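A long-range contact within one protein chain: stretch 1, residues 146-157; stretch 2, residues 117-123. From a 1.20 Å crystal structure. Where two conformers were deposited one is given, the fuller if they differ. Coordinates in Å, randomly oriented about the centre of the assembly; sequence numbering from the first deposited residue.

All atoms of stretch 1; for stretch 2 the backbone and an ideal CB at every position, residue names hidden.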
# COMPACT_ATOMS: atom_id res chain seq x y z
N MET B 146 4.49 -7.97 -3.12
CA MET B 146 5.92 -8.06 -3.39
C MET B 146 6.73 -8.14 -2.11
O MET B 146 7.88 -7.73 -2.08
CB MET B 146 6.38 -6.96 -4.35
CG MET B 146 5.70 -7.05 -5.72
SD MET B 146 6.21 -5.72 -6.93
CE MET B 146 5.49 -6.39 -8.45
N VAL B 147 6.12 -8.72 -1.07
CA VAL B 147 6.80 -8.99 0.20
C VAL B 147 6.56 -10.45 0.55
O VAL B 147 5.46 -10.89 0.81
CB VAL B 147 6.31 -8.05 1.31
CG1 VAL B 147 7.08 -8.37 2.58
CG2 VAL B 147 6.47 -6.58 0.90
N THR B 148 7.60 -11.23 0.47
CA THR B 148 7.56 -12.61 0.91
C THR B 148 7.80 -12.70 2.39
O THR B 148 8.66 -12.02 2.91
CB THR B 148 8.62 -13.41 0.15
OG1 THR B 148 8.30 -13.39 -1.25
CG2 THR B 148 8.69 -14.84 0.63
N LEU B 149 7.05 -13.55 3.05
CA LEU B 149 7.30 -13.91 4.44
C LEU B 149 8.01 -15.25 4.45
O LEU B 149 7.41 -16.30 4.26
CB LEU B 149 6.00 -13.95 5.24
CG LEU B 149 5.10 -12.72 5.16
CD1 LEU B 149 3.85 -12.91 6.00
CD2 LEU B 149 5.85 -11.46 5.52
N SER B 150 9.31 -15.22 4.65
CA SER B 150 10.11 -16.43 4.60
C SER B 150 9.76 -17.39 5.72
O SER B 150 9.23 -17.01 6.76
CB SER B 150 11.59 -16.09 4.66
OG SER B 150 11.92 -15.66 5.97
N VAL B 151 10.07 -18.67 5.50
CA VAL B 151 9.92 -19.66 6.55
C VAL B 151 10.68 -19.24 7.80
O VAL B 151 10.18 -19.35 8.93
CB VAL B 151 10.35 -21.06 6.06
CG1 VAL B 151 10.32 -22.07 7.20
CG2 VAL B 151 9.47 -21.51 4.87
N GLU B 152 11.87 -18.70 7.61
CA GLU B 152 12.71 -18.25 8.71
C GLU B 152 12.03 -17.11 9.49
O GLU B 152 12.02 -17.10 10.72
CB GLU B 152 14.07 -17.83 8.15
CG GLU B 152 14.90 -19.00 7.61
CD GLU B 152 14.57 -19.53 6.17
OE1 GLU B 152 13.75 -19.03 5.34
OE2 GLU B 152 15.22 -20.54 5.83
N LEU B 153 11.45 -16.15 8.77
CA LEU B 153 10.73 -15.06 9.42
C LEU B 153 9.55 -15.58 10.20
O LEU B 153 9.32 -15.17 11.33
CB LEU B 153 10.28 -14.04 8.37
CG LEU B 153 9.45 -12.90 8.98
CD1 LEU B 153 10.22 -12.06 10.01
CD2 LEU B 153 8.92 -12.01 7.86
N VAL B 154 8.77 -16.49 9.60
CA VAL B 154 7.63 -17.09 10.31
C VAL B 154 8.13 -17.73 11.62
O VAL B 154 7.52 -17.54 12.65
CB VAL B 154 6.88 -18.08 9.44
CG1 VAL B 154 5.87 -18.84 10.25
CG2 VAL B 154 6.20 -17.37 8.26
N GLY B 155 9.27 -18.42 11.57
CA GLY B 155 9.82 -19.04 12.79
C GLY B 155 10.18 -18.00 13.83
O GLY B 155 9.94 -18.21 15.00
N ARG B 156 10.80 -16.89 13.43
CA ARG B 156 11.13 -15.81 14.35
C ARG B 156 9.89 -15.23 14.99
O ARG B 156 9.85 -14.92 16.16
CB ARG B 156 11.99 -14.73 13.69
CG ARG B 156 13.36 -15.23 13.27
CD ARG B 156 14.05 -14.30 12.30
NE ARG B 156 14.41 -13.04 12.95
CZ ARG B 156 14.95 -12.01 12.31
NH1 ARG B 156 15.06 -12.01 10.99
NH2 ARG B 156 15.33 -10.94 12.98
N LEU B 157 8.84 -15.04 14.19
CA LEU B 157 7.59 -14.50 14.70
C LEU B 157 6.92 -15.47 15.68
O LEU B 157 6.43 -15.05 16.72
CB LEU B 157 6.65 -14.16 13.55
CG LEU B 157 7.11 -13.00 12.66
CD1 LEU B 157 6.21 -12.93 11.39
CD2 LEU B 157 7.13 -11.71 13.39
N UNK B 117 13.77 -6.14 8.89
CA UNK B 117 12.83 -5.04 8.84
C UNK B 117 11.40 -5.48 9.08
O UNK B 117 10.64 -4.85 9.82
CB UNK B 117 12.93 -4.33 7.49
N UNK B 118 11.03 -6.59 8.47
CA UNK B 118 9.69 -7.15 8.67
C UNK B 118 9.47 -7.64 10.11
O UNK B 118 8.42 -7.38 10.69
CB UNK B 118 9.46 -8.30 7.69
N UNK B 119 10.46 -8.32 10.69
CA UNK B 119 10.32 -8.76 12.07
C UNK B 119 10.05 -7.56 12.98
O UNK B 119 9.18 -7.58 13.82
CB UNK B 119 11.57 -9.51 12.53
N UNK B 120 10.85 -6.50 12.79
CA UNK B 120 10.69 -5.31 13.58
C UNK B 120 9.33 -4.67 13.38
O UNK B 120 8.74 -4.14 14.31
CB UNK B 120 11.80 -4.31 13.24
N UNK B 121 8.81 -4.70 12.15
CA UNK B 121 7.51 -4.09 11.88
C UNK B 121 6.40 -4.87 12.60
O UNK B 121 5.58 -4.29 13.30
CB UNK B 121 7.24 -4.04 10.37
N UNK B 122 6.38 -6.19 12.42
CA UNK B 122 5.37 -6.99 13.10
C UNK B 122 5.48 -6.83 14.62
O UNK B 122 4.48 -6.68 15.30
CB UNK B 122 5.51 -8.46 12.71
N UNK B 123 6.70 -6.88 15.14
CA UNK B 123 6.87 -6.69 16.58
C UNK B 123 6.29 -5.37 17.06
O UNK B 123 5.62 -5.31 18.09
CB UNK B 123 8.35 -6.76 16.95

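Stretch 2 is helical throughout and crosses helix 151-157 at -34°, with the axes 10.3 Å apart at their closest.

Position 117 has helical backbone angles (-60/-42), and nothing of stretch 1 lies near its ideal CB. Many residues would suit; the deposited one is Gly117.

At position 118 CA-to-CB points toward stretch 1, and the ideal CB lies 3.7 Å from Leu153 CD2 and 5.3 Å from Leu149 CD2. With Val147 also nearby, the surroundings are aliphatic and call for a branched or flexible apolar side chain, such as leucine, isoleucine or methionine. The residue is Leu118, in the m, t rotamer. Its CB packs 3.8 Å from Leu153 CD2, while its CD1 reaches Val147 CG1 at 3.6 Å and Leu149 CD2 at 4.3 Å, so it bridges the loop and the helix of stretch 1.

Position 119 also points toward stretch 1 and has the closest backbone register, the CA of 119 lying 6.8 Å from Leu153 CA. The ideal CB is 3.8 Å from Leu153 CD1, 4.0 Å from Arg156 NH2 and 5.0 Å from Leu157 CD2. Such a mixed setting could take a long aliphatic chain, an aromatic ring, or an acidic group to meet the guanidinium. The residue is Phe119, which has the largest covered area in the contact. Its CB lies over one face of the guanidinium, and its ring extends along the helix, with CE1 3.6 Å from Arg156 O, which sits at the ring edge. Its CD1 also packs 3.8 Å from Leu157 CD2.

Position 120 points away from stretch 1 and leaves the choice open; Ala120 makes no contact. Position 121 is likewise out of reach, so even a large side chain is possible, and the indole of Trp121 stays clear of stretch 1.

At position 122 CA-to-CB again points toward stretch 1, one helical turn beyond 118, with the ideal CB 3.7 Å from Leu157 CD2. Leucine, methionine or phenylalanine would suit the apolar surface that Leu157 and Leu149 offer. Phe122 has its CB 3.7 Å from Leu157 CD2, and its ring (chi1 m) reaches back to the loop, where Leu149 CD2 meets its edge 4.1 Å from CE2.

Position 123 points sideways with nothing nearby, so many residues are acceptable; Ser123 makes no contact. No hydrogen bond joins the stretches, and packing alone accounts for the 436 Å² buried between them.

Stretch 2 117-123: GLFAWFS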
# COMPACT_ATOMS: atom_id res chain seq x y z
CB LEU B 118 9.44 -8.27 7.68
CG LEU B 118 9.32 -7.82 6.23
CD1 LEU B 118 9.33 -9.02 5.33
CD2 LEU B 118 8.03 -6.97 6.00
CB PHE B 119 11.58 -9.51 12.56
CG PHE B 119 11.47 -9.96 13.97
CD1 PHE B 119 10.79 -11.11 14.29
CD2 PHE B 119 11.95 -9.16 15.00
CE1 PHE B 119 10.62 -11.48 15.61
CE2 PHE B 119 11.76 -9.51 16.31
CZ PHE B 119 11.09 -10.66 16.61
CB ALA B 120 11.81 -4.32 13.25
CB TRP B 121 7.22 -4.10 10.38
CG TRP B 121 5.99 -3.33 10.00
CD1 TRP B 121 5.93 -2.00 9.75
CD2 TRP B 121 4.67 -3.84 9.82
NE1 TRP B 121 4.65 -1.66 9.41
CE2 TRP B 121 3.85 -2.76 9.46
CE3 TRP B 121 4.10 -5.10 9.92
CZ2 TRP B 121 2.50 -2.92 9.15
CZ3 TRP B 121 2.76 -5.27 9.61
CH2 TRP B 121 1.98 -4.16 9.23
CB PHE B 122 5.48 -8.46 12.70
CG PHE B 122 4.93 -8.80 11.34
CD1 PHE B 122 3.56 -8.76 11.10
CD2 PHE B 122 5.77 -9.13 10.30
CE1 PHE B 122 3.04 -9.05 9.85
CE2 PHE B 122 5.26 -9.43 9.06
CZ PHE B 122 3.90 -9.40 8.84
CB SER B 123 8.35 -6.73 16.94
OG SER B 123 8.50 -6.57 18.34
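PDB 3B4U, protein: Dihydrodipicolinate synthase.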